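Local coordinates for protein AggB (Escherichia coli, PDB 4PHX) that forms the minor subunit of aggregative adherence fimbriae type I and, like the AfaD invasins of its family, probably contributes to cell adhesion, at residues Lys20-Ile26 / Gln90-Met96; His32-Ile37 / Val82-Glu88. All coordinates share one frame; numbering follows the deposited sequence.

Contact 1: residues Lys20-Ile26 / Gln90-Met96; sequences KLATGRI and QAIFDIM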
ATOM      1  N   LYS B  20      17.388   6.217  -2.910  1.00 46.76           N
ATOM      2  CA  LYS B  20      18.662   6.501  -3.576  1.00 49.87           C
ATOM      3  C   LYS B  20      19.847   6.506  -2.607  1.00 47.14           C
ATOM      4  O   LYS B  20      19.906   7.304  -1.669  1.00 43.74           O
ATOM      5  CB  LYS B  20      18.590   7.830  -4.325  1.00 45.39           C
ATOM      6  CG  LYS B  20      17.203   8.181  -4.826  1.00 49.80           C
ATOM      7  CD  LYS B  20      17.077   8.025  -6.326  1.00 47.34           C
ATOM      8  CE  LYS B  20      15.857   8.774  -6.859  1.00 47.50           C
ATOM      9  NZ  LYS B  20      15.844   8.827  -8.361  1.00 53.91           N
ATOM     10  N   LEU B  21      20.788   5.599  -2.831  1.00 44.65           N
ATOM     11  CA  LEU B  21      21.983   5.559  -2.005  1.00 43.95           C
ATOM     12  C   LEU B  21      23.079   6.385  -2.670  1.00 47.50           C
ATOM     13  O   LEU B  21      23.875   7.051  -1.997  1.00 44.09           O
ATOM     14  CB  LEU B  21      22.467   4.130  -1.838  1.00 46.32           C
ATOM     15  CG  LEU B  21      21.751   3.084  -0.977  1.00 50.30           C
ATOM     16  CD1 LEU B  21      20.678   3.666  -0.060  1.00 48.33           C
ATOM     17  CD2 LEU B  21      21.199   1.999  -1.882  1.00 52.11           C
ATOM     18  N   ALA B  22      23.119   6.316  -4.001  1.00 44.63           N
ATOM     19  CA  ALA B  22      24.075   7.076  -4.800  1.00 41.38           C
ATOM     20  C   ALA B  22      23.413   7.467  -6.105  1.00 39.59           C
ATOM     21  O   ALA B  22      22.452   6.832  -6.539  1.00 35.69           O
ATOM     22  CB  ALA B  22      25.332   6.266  -5.062  1.00 37.95           C
ATOM     23  N   THR B  23      23.919   8.538  -6.709  1.00 38.18           N
ATOM     24  CA  THR B  23      23.434   9.011  -7.988  1.00 32.85           C
ATOM     25  C   THR B  23      24.638   9.236  -8.883  1.00 34.34           C
ATOM     26  O   THR B  23      25.683   9.693  -8.421  1.00 34.96           O
ATOM     27  CB  THR B  23      22.669  10.329  -7.817  1.00 37.61           C
ATOM     28  OG1 THR B  23      21.413  10.060  -7.195  1.00 42.72           O
ATOM     29  CG2 THR B  23      22.417  11.016  -9.168  1.00 36.32           C
ATOM     30  N   GLY B  24      24.505   8.905 -10.160  1.00 32.42           N
ATOM     31  CA  GLY B  24      25.635   8.979 -11.045  1.00 26.97           C
ATOM     32  C   GLY B  24      25.324   9.600 -12.385  1.00 36.61           C
ATOM     33  O   GLY B  24      24.156   9.679 -12.797  1.00 32.06           O
ATOM     34  N   ARG B  25      26.390  10.044 -13.066  1.00 33.76           N
ATOM     35  CA  ARG B  25      26.294  10.492 -14.444  1.00 34.81           C
ATOM     36  C   ARG B  25      27.211   9.638 -15.307  1.00 35.26           C
ATOM     37  O   ARG B  25      28.287   9.262 -14.858  1.00 36.44           O
ATOM     38  CB  ARG B  25      26.683  11.968 -14.562  1.00 32.60           C
ATOM     39  CG  ARG B  25      26.727  12.458 -16.002  1.00 39.98           C
ATOM     40  CD  ARG B  25      27.230  13.887 -16.105  1.00 42.27           C
ATOM     41  NE  ARG B  25      28.509  14.015 -15.423  1.00 39.99           N
ATOM     42  CZ  ARG B  25      28.929  15.125 -14.842  1.00 45.33           C
ATOM     43  NH1 ARG B  25      28.165  16.223 -14.865  1.00 41.08           N
ATOM     44  NH2 ARG B  25      30.102  15.124 -14.226  1.00 41.28           N
ATOM     45  N   ILE B  26      26.787   9.322 -16.532  1.00 31.69           N
ATOM     46  CA  ILE B  26      27.678   8.736 -17.531  1.00 33.72           C
ATOM     47  C   ILE B  26      27.706   9.647 -18.773  1.00 39.87           C
ATOM     48  O   ILE B  26      26.700   9.820 -19.463  1.00 37.37           O
ATOM     49  CB  ILE B  26      27.295   7.260 -17.874  1.00 34.50           C
ATOM     50  CG1 ILE B  26      28.013   6.783 -19.132  1.00 33.33           C
ATOM     51  CG2 ILE B  26      25.781   7.089 -18.012  1.00 31.78           C
ATOM     52  CD1 ILE B  26      28.423   5.321 -19.070  1.00 35.10           C
ATOM     53  N   GLN B  90      24.726  12.804 -22.313  1.00 46.28           N
ATOM     54  CA  GLN B  90      24.925  12.188 -21.011  1.00 42.65           C
ATOM     55  C   GLN B  90      23.649  11.632 -20.429  1.00 40.81           C
ATOM     56  O   GLN B  90      22.581  11.856 -20.973  1.00 41.94           O
ATOM     57  CB  GLN B  90      25.632  13.131 -20.043  1.00 40.97           C
ATOM     58  CG  GLN B  90      24.761  14.191 -19.471  1.00 44.87           C
ATOM     59  CD  GLN B  90      24.325  15.190 -20.497  1.00 54.95           C
ATOM     60  OE1 GLN B  90      23.304  15.001 -21.176  1.00 57.04           O
ATOM     61  NE2 GLN B  90      25.092  16.275 -20.626  1.00 57.84           N
ATOM     62  N   ALA B  91      23.768  10.875 -19.337  1.00 41.26           N
ATOM     63  CA  ALA B  91      22.614  10.182 -18.770  1.00 33.84           C
ATOM     64  C   ALA B  91      22.746  10.011 -17.273  1.00 35.62           C
ATOM     65  O   ALA B  91      23.826   9.759 -16.747  1.00 32.38           O
ATOM     66  CB  ALA B  91      22.417   8.862 -19.436  1.00 32.16           C
ATOM     67  N   ILE B  92      21.630  10.179 -16.577  1.00 36.17           N
ATOM     68  CA  ILE B  92      21.628  10.093 -15.131  1.00 33.10           C
ATOM     69  C   ILE B  92      21.019   8.765 -14.667  1.00 36.29           C
ATOM     70  O   ILE B  92      20.039   8.281 -15.242  1.00 32.39           O
ATOM     71  CB  ILE B  92      20.900  11.290 -14.534  1.00 38.36           C
ATOM     72  CG1 ILE B  92      21.654  12.569 -14.906  1.00 38.47           C
ATOM     73  CG2 ILE B  92      20.743  11.167 -13.019  1.00 32.36           C
ATOM     74  CD1 ILE B  92      23.005  12.702 -14.244  1.00 34.79           C
ATOM     75  N   PHE B  93      21.644   8.164 -13.652  1.00 33.76           N
ATOM     76  CA  PHE B  93      21.167   6.907 -13.051  1.00 36.63           C
ATOM     77  C   PHE B  93      21.332   6.923 -11.536  1.00 30.92           C
ATOM     78  O   PHE B  93      22.066   7.738 -10.984  1.00 36.15           O
ATOM     79  CB  PHE B  93      21.938   5.708 -13.610  1.00 32.74           C
ATOM     80  CG  PHE B  93      23.416   5.766 -13.342  1.00 34.33           C
ATOM     81  CD1 PHE B  93      23.949   5.194 -12.203  1.00 31.15           C
ATOM     82  CD2 PHE B  93      24.273   6.407 -14.240  1.00 31.92           C
ATOM     83  CE1 PHE B  93      25.304   5.250 -11.939  1.00 35.18           C
ATOM     84  CE2 PHE B  93      25.628   6.473 -13.986  1.00 33.52           C
ATOM     85  CZ  PHE B  93      26.154   5.889 -12.819  1.00 32.99           C
ATOM     86  N   ASP B  94      20.676   6.010 -10.852  1.00 31.07           N
ATOM     87  CA  ASP B  94      20.862   5.943  -9.411  1.00 38.83           C
ATOM     88  C   ASP B  94      21.255   4.556  -8.978  1.00 37.29           C
ATOM     89  O   ASP B  94      21.014   3.576  -9.694  1.00 38.62           O
ATOM     90  CB  ASP B  94      19.579   6.309  -8.683  1.00 37.96           C
ATOM     91  CG  ASP B  94      19.155   7.738  -8.935  1.00 38.43           C
ATOM     92  OD1 ASP B  94      19.714   8.657  -8.288  1.00 37.18           O
ATOM     93  OD2 ASP B  94      18.230   7.925  -9.751  1.00 36.14           O
ATOM     94  N   ILE B  95      21.853   4.487  -7.800  1.00 36.88           N
ATOM     95  CA  ILE B  95      21.994   3.230  -7.087  1.00 37.72           C
ATOM     96  C   ILE B  95      20.973   3.237  -5.961  1.00 39.45           C
ATOM     97  O   ILE B  95      20.957   4.131  -5.108  1.00 37.24           O
ATOM     98  CB  ILE B  95      23.421   3.018  -6.568  1.00 36.59           C
ATOM     99  CG1 ILE B  95      24.366   2.820  -7.762  1.00 33.92           C
ATOM    100  CG2 ILE B  95      23.486   1.797  -5.637  1.00 32.46           C
ATOM    101  CD1 ILE B  95      25.856   2.870  -7.412  1.00 25.72           C
ATOM    102  N   MET B  96      20.097   2.245  -5.982  1.00 41.61           N
ATOM    103  CA  MET B  96      18.946   2.267  -5.097  1.00 45.28           C
ATOM    104  C   MET B  96      18.868   1.053  -4.182  1.00 45.77           C
ATOM    105  O   MET B  96      19.292  -0.047  -4.544  1.00 44.92           O
ATOM    106  CB  MET B  96      17.645   2.397  -5.901  1.00 43.37           C
ATOM    107  CG  MET B  96      17.487   3.702  -6.647  1.00 38.93           C
ATOM    108  SD  MET B  96      16.161   3.652  -7.868  1.00 38.61           S
ATOM    109  CE  MET B  96      16.646   2.315  -8.918  1.00 33.28           C
TER
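D94 meets both K20 and T23 of the neighbouring antiparallel strand. Its CB lies against A22 O and the CD of K20. CG is anti to the carbonyl carbon (chi1 -64°), and this brings the carboxylate nearer the 20-26 strand. CG then sits 3.3 Å from the CD of K20. T23 OG1 donates to OD1; the 2.5 Å separation is very short and its exact value is doubtful. D94 and T23 lie side by side and point the same way. OD2 forms a salt bridge with K20 NZ, 2.9 Å away, and the amine comes from above the carboxylate plane. R25 of a second subunit also forms a salt bridge with OD2.

The side chains of F93, A91, I95, A22 and I26 are on the other face, which turns into the beta sandwich. CG of F93 stands between its backbone N and carbonyl carbon (chi1 61°), and the ring lies directly against the G24 backbone. The CA of G24 packs over the ring face, offset toward the rim, in a CH-pi contact 3.9 Å from the centroid. I26 CG2 touches A91 CB, and A22 CB touches I95 CB.

The strands belong to one sheet of the Ig-like fold. Near one end a classic beta bulge puts L21 and A22 opposite I95. I95 O accepts from both, with L21 N at 2.7 Å and A22 N at 3.3 Å.

The chemistry is two-sided: apolar toward the core, mixed polar and apolar toward the second subunit. The carboxylate of D94 is buried, and the lysine and arginine charges around it would probably stabilise its ionised form.

Contact 2: residues His32-Ile37 / Val82-Glu88; sequences HDGFHI and VYRQGEE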
ATOM      1  N   HIS B  32      27.350   8.184 -30.295  1.00 49.21           N
ATOM      2  CA  HIS B  32      26.973   6.895 -29.760  1.00 51.46           C
ATOM      3  C   HIS B  32      25.467   6.741 -29.864  1.00 53.75           C
ATOM      4  O   HIS B  32      24.752   7.714 -30.066  1.00 54.25           O
ATOM      5  CB  HIS B  32      27.382   6.829 -28.292  1.00 53.20           C
ATOM      6  CG  HIS B  32      26.620   7.774 -27.420  1.00 52.15           C
ATOM      7  ND1 HIS B  32      26.891   9.126 -27.375  1.00 55.18           N
ATOM      8  CD2 HIS B  32      25.584   7.568 -26.575  1.00 46.66           C
ATOM      9  CE1 HIS B  32      26.059   9.710 -26.531  1.00 51.14           C
ATOM     10  NE2 HIS B  32      25.257   8.786 -26.030  1.00 47.38           N
ATOM     11  N   ASP B  33      24.971   5.527 -29.695  1.00 51.93           N
ATOM     12  CA  ASP B  33      23.537   5.325 -29.764  1.00 58.07           C
ATOM     13  C   ASP B  33      22.936   4.752 -28.481  1.00 54.73           C
ATOM     14  O   ASP B  33      21.787   4.299 -28.475  1.00 55.76           O
ATOM     15  CB  ASP B  33      23.179   4.440 -30.960  1.00 61.50           C
ATOM     16  CG  ASP B  33      23.224   5.187 -32.265  1.00 60.35           C
ATOM     17  OD1 ASP B  33      22.193   5.773 -32.661  1.00 66.19           O
ATOM     18  OD2 ASP B  33      24.292   5.179 -32.903  1.00 67.83           O
ATOM     19  N   GLY B  34      23.699   4.772 -27.396  1.00 49.64           N
ATOM     20  CA  GLY B  34      23.183   4.230 -26.153  1.00 51.51           C
ATOM     21  C   GLY B  34      24.132   4.229 -24.975  1.00 46.26           C
ATOM     22  O   GLY B  34      25.290   4.624 -25.113  1.00 49.89           O
ATOM     23  N   PHE B  35      23.618   3.819 -23.814  1.00 41.74           N
ATOM     24  CA  PHE B  35      24.387   3.751 -22.571  1.00 40.28           C
ATOM     25  C   PHE B  35      24.120   2.422 -21.866  1.00 42.12           C
ATOM     26  O   PHE B  35      23.033   1.860 -21.946  1.00 40.44           O
ATOM     27  CB  PHE B  35      24.019   4.848 -21.576  1.00 36.20           C
ATOM     28  CG  PHE B  35      24.108   6.255 -22.099  1.00 40.37           C
ATOM     29  CD1 PHE B  35      23.015   6.856 -22.706  1.00 46.83           C
ATOM     30  CD2 PHE B  35      25.245   7.017 -21.889  1.00 41.44           C
ATOM     31  CE1 PHE B  35      23.085   8.183 -23.147  1.00 47.54           C
ATOM     32  CE2 PHE B  35      25.314   8.336 -22.316  1.00 37.10           C
ATOM     33  CZ  PHE B  35      24.241   8.913 -22.943  1.00 43.56           C
ATOM     34  N   HIS B  36      25.095   2.001 -21.081  1.00 43.96           N
ATOM     35  CA  HIS B  36      25.250   0.630 -20.647  1.00 39.78           C
ATOM     36  C   HIS B  36      26.024   0.759 -19.357  1.00 35.99           C
ATOM     37  O   HIS B  36      27.169   1.221 -19.385  1.00 36.92           O
ATOM     38  CB  HIS B  36      26.144   0.036 -21.715  1.00 51.21           C
ATOM     39  CG  HIS B  36      26.532  -1.385 -21.507  1.00 45.34           C
ATOM     40  ND1 HIS B  36      27.701  -1.897 -22.022  1.00 42.89           N
ATOM     41  CD2 HIS B  36      25.896  -2.414 -20.902  1.00 49.55           C
ATOM     42  CE1 HIS B  36      27.777  -3.183 -21.733  1.00 44.94           C
ATOM     43  NE2 HIS B  36      26.699  -3.520 -21.049  1.00 48.67           N
ATOM     44  N   ILE B  37      25.419   0.407 -18.229  1.00 34.69           N
ATOM     45  CA  ILE B  37      26.125   0.461 -16.942  1.00 35.99           C
ATOM     46  C   ILE B  37      25.890  -0.780 -16.112  1.00 37.86           C
ATOM     47  O   ILE B  37      24.909  -1.481 -16.319  1.00 42.12           O
ATOM     48  CB  ILE B  37      25.693   1.671 -16.064  1.00 32.17           C
ATOM     49  CG1 ILE B  37      24.221   1.573 -15.697  1.00 33.68           C
ATOM     50  CG2 ILE B  37      25.969   2.974 -16.752  1.00 32.75           C
ATOM     51  CD1 ILE B  37      23.604   2.903 -15.233  1.00 30.59           C
ATOM     52  N   VAL B  82      22.340  -2.531 -16.946  1.00 41.40           N
ATOM     53  CA  VAL B  82      21.118  -1.895 -17.415  1.00 47.09           C
ATOM     54  C   VAL B  82      21.489  -0.923 -18.529  1.00 47.14           C
ATOM     55  O   VAL B  82      22.612  -0.432 -18.566  1.00 43.52           O
ATOM     56  CB  VAL B  82      20.303  -1.219 -16.283  1.00 45.40           C
ATOM     57  CG1 VAL B  82      19.925  -2.243 -15.208  1.00 39.86           C
ATOM     58  CG2 VAL B  82      21.084  -0.086 -15.664  1.00 43.28           C
ATOM     59  N   TYR B  83      20.549  -0.678 -19.439  1.00 45.42           N
ATOM     60  CA  TYR B  83      20.823   0.027 -20.685  1.00 43.56           C
ATOM     61  C   TYR B  83      19.738   1.062 -20.992  1.00 47.17           C
ATOM     62  O   TYR B  83      18.665   1.059 -20.382  1.00 46.39           O
ATOM     63  CB  TYR B  83      20.948  -0.965 -21.859  1.00 46.79           C
ATOM     64  CG  TYR B  83      19.943  -0.735 -22.980  1.00 48.22           C
ATOM     65  CD1 TYR B  83      20.294  -0.023 -24.123  1.00 44.54           C
ATOM     66  CD2 TYR B  83      18.644  -1.218 -22.890  1.00 53.74           C
ATOM     67  CE1 TYR B  83      19.379   0.209 -25.137  1.00 50.72           C
ATOM     68  CE2 TYR B  83      17.722  -0.997 -23.915  1.00 50.92           C
ATOM     69  CZ  TYR B  83      18.098  -0.281 -25.031  1.00 53.67           C
ATOM     70  OH  TYR B  83      17.184  -0.051 -26.044  1.00 60.67           O
ATOM     71  N   ARG B  84      20.037   1.927 -21.956  1.00 44.40           N
ATOM     72  CA  ARG B  84      19.186   3.034 -22.350  1.00 45.06           C
ATOM     73  C   ARG B  84      19.617   3.472 -23.758  1.00 50.18           C
ATOM     74  O   ARG B  84      20.813   3.663 -24.011  1.00 45.08           O
ATOM     75  CB  ARG B  84      19.425   4.154 -21.365  1.00 39.41           C
ATOM     76  CG  ARG B  84      18.660   5.371 -21.607  1.00 47.00           C
ATOM     77  CD  ARG B  84      19.094   6.425 -20.630  1.00 43.38           C
ATOM     78  NE  ARG B  84      18.022   7.393 -20.460  1.00 50.04           N
ATOM     79  CZ  ARG B  84      17.179   7.389 -19.432  1.00 53.80           C
ATOM     80  NH1 ARG B  84      17.310   6.483 -18.463  1.00 46.59           N
ATOM     81  NH2 ARG B  84      16.223   8.308 -19.361  1.00 55.66           N
ATOM     82  N   GLN B  85      18.662   3.597 -24.681  1.00 50.11           N
ATOM     83  CA  GLN B  85      18.963   4.063 -26.035  1.00 49.59           C
ATOM     84  C   GLN B  85      19.115   5.555 -25.971  1.00 49.56           C
ATOM     85  O   GLN B  85      18.614   6.181 -25.037  1.00 49.63           O
ATOM     86  CB  GLN B  85      17.840   3.706 -27.017  1.00 53.52           C
ATOM     87  CG  GLN B  85      18.075   4.124 -28.488  1.00 55.87           C
ATOM     88  CD  GLN B  85      18.639   2.999 -29.354  1.00 65.08           C
ATOM     89  OE1 GLN B  85      18.038   1.926 -29.475  1.00 67.38           O
ATOM     90  NE2 GLN B  85      19.801   3.241 -29.960  1.00 69.62           N
ATOM     91  N   GLY B  86      19.812   6.134 -26.947  1.00 47.94           N
ATOM     92  CA  GLY B  86      19.887   7.577 -27.037  1.00 50.09           C
ATOM     93  C   GLY B  86      21.202   8.094 -27.569  1.00 53.47           C
ATOM     94  O   GLY B  86      22.264   7.521 -27.313  1.00 52.83           O
ATOM     95  N   GLU B  87      21.133   9.197 -28.304  1.00 51.41           N
ATOM     96  CA  GLU B  87      22.341   9.828 -28.823  1.00 55.99           C
ATOM     97  C   GLU B  87      22.748  11.005 -27.967  1.00 48.87           C
ATOM     98  O   GLU B  87      23.773  11.632 -28.229  1.00 46.13           O
ATOM     99  CB  GLU B  87      22.144  10.305 -30.262  1.00 57.16           C
ATOM    100  CG  GLU B  87      21.773   9.204 -31.237  1.00 60.25           C
ATOM    101  CD  GLU B  87      21.406   9.758 -32.601  1.00 65.85           C
ATOM    102  OE1 GLU B  87      20.683   9.062 -33.345  1.00 67.22           O
ATOM    103  OE2 GLU B  87      21.844  10.889 -32.923  1.00 63.73           O
ATOM    104  N   GLU B  88      21.948  11.320 -26.953  1.00 44.65           N
ATOM    105  CA  GLU B  88      22.248  12.488 -26.143  1.00 43.91           C
ATOM    106  C   GLU B  88      23.541  12.303 -25.377  1.00 43.51           C
ATOM    107  O   GLU B  88      23.975  11.196 -25.100  1.00 46.68           O
ATOM    108  CB  GLU B  88      21.095  12.871 -25.196  1.00 48.38           C
ATOM    109  CG  GLU B  88      20.931  11.980 -23.996  1.00 41.14           C
ATOM    110  CD  GLU B  88      19.922  10.891 -24.258  1.00 53.52           C
ATOM    111  OE1 GLU B  88      19.166  11.019 -25.254  1.00 57.38           O
ATOM    112  OE2 GLU B  88      19.882   9.910 -23.479  1.00 50.62           O
TER
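I37 and V82 make the tight apolar end of this contact. I37 CG1 lies 3.5 Å from V82 CG2, and the two side chains cross at an angle. The I37 CG1 methylene and the V82 CG2 methyl each stand between their own backbone N and carbonyl carbon (chi1 63° for I37). Two backbone hydrogen bonds join the same residues, so I37 and V82 are a hydrogen-bonded antiparallel pair. F35 and R84 form the next one, with F35 N 2.8 Å from R84 O. The F35 ring turns its edge to the other segment. Its CZ is 3.2 Å from E88 O, and R84 O also lies near the ring plane. The buried ring of H32 belongs to this packed part. It lays one face toward the CA of E87, while E88 O lies in the ring plane at its edge. H32 ND1 bonds E30 O.

These are neighbouring strands of the second sheet of the Ig-like sandwich. On their other side, strand 107-117 pairs with 34-39 and strand 72-76 with 82-85. D33 and G34 both face L117 there, in a classic beta bulge.

G34 and Q85 are the last regular pair, and the pairing ends before D33. D33 O takes a bond from G86 N at 3.1 Å, with the donor well above the carbonyl plane. G86 has backbone angles that call for glycine. The loose, solvent side is made by Q85, E87 and the partly exposed D33. The amide of Q85 adds only a weak bond to D33 O. On the solvent side E87 runs alongside D33. Their carboxylates, D33 OD1 and E87 OE1, come within 3.7 Å and would probably repel each other.

How the contacts relate
Contacts 1 and 2 lie in the two facing sheets of one beta sandwich, with centres about 14 Å apart. Contact 1 is buried, about 7 Å from the centre of the chain. Contact 2 is only partly buried, about 13 Å out. Along the chain, contact 2 is nested inside the loop closed by contact 1: strand 34-39 follows 20-27, and 90-97 follows 82-85. They meet in the core, where F93 CG lies 3.4 Å from I37 CD1 and A91 CB 3.8 Å from F35 CE1. Their outer chemistry differs. Contact 1 pairs opposite charges beside a second subunit; contact 2 ends in loops with like charges near solvent.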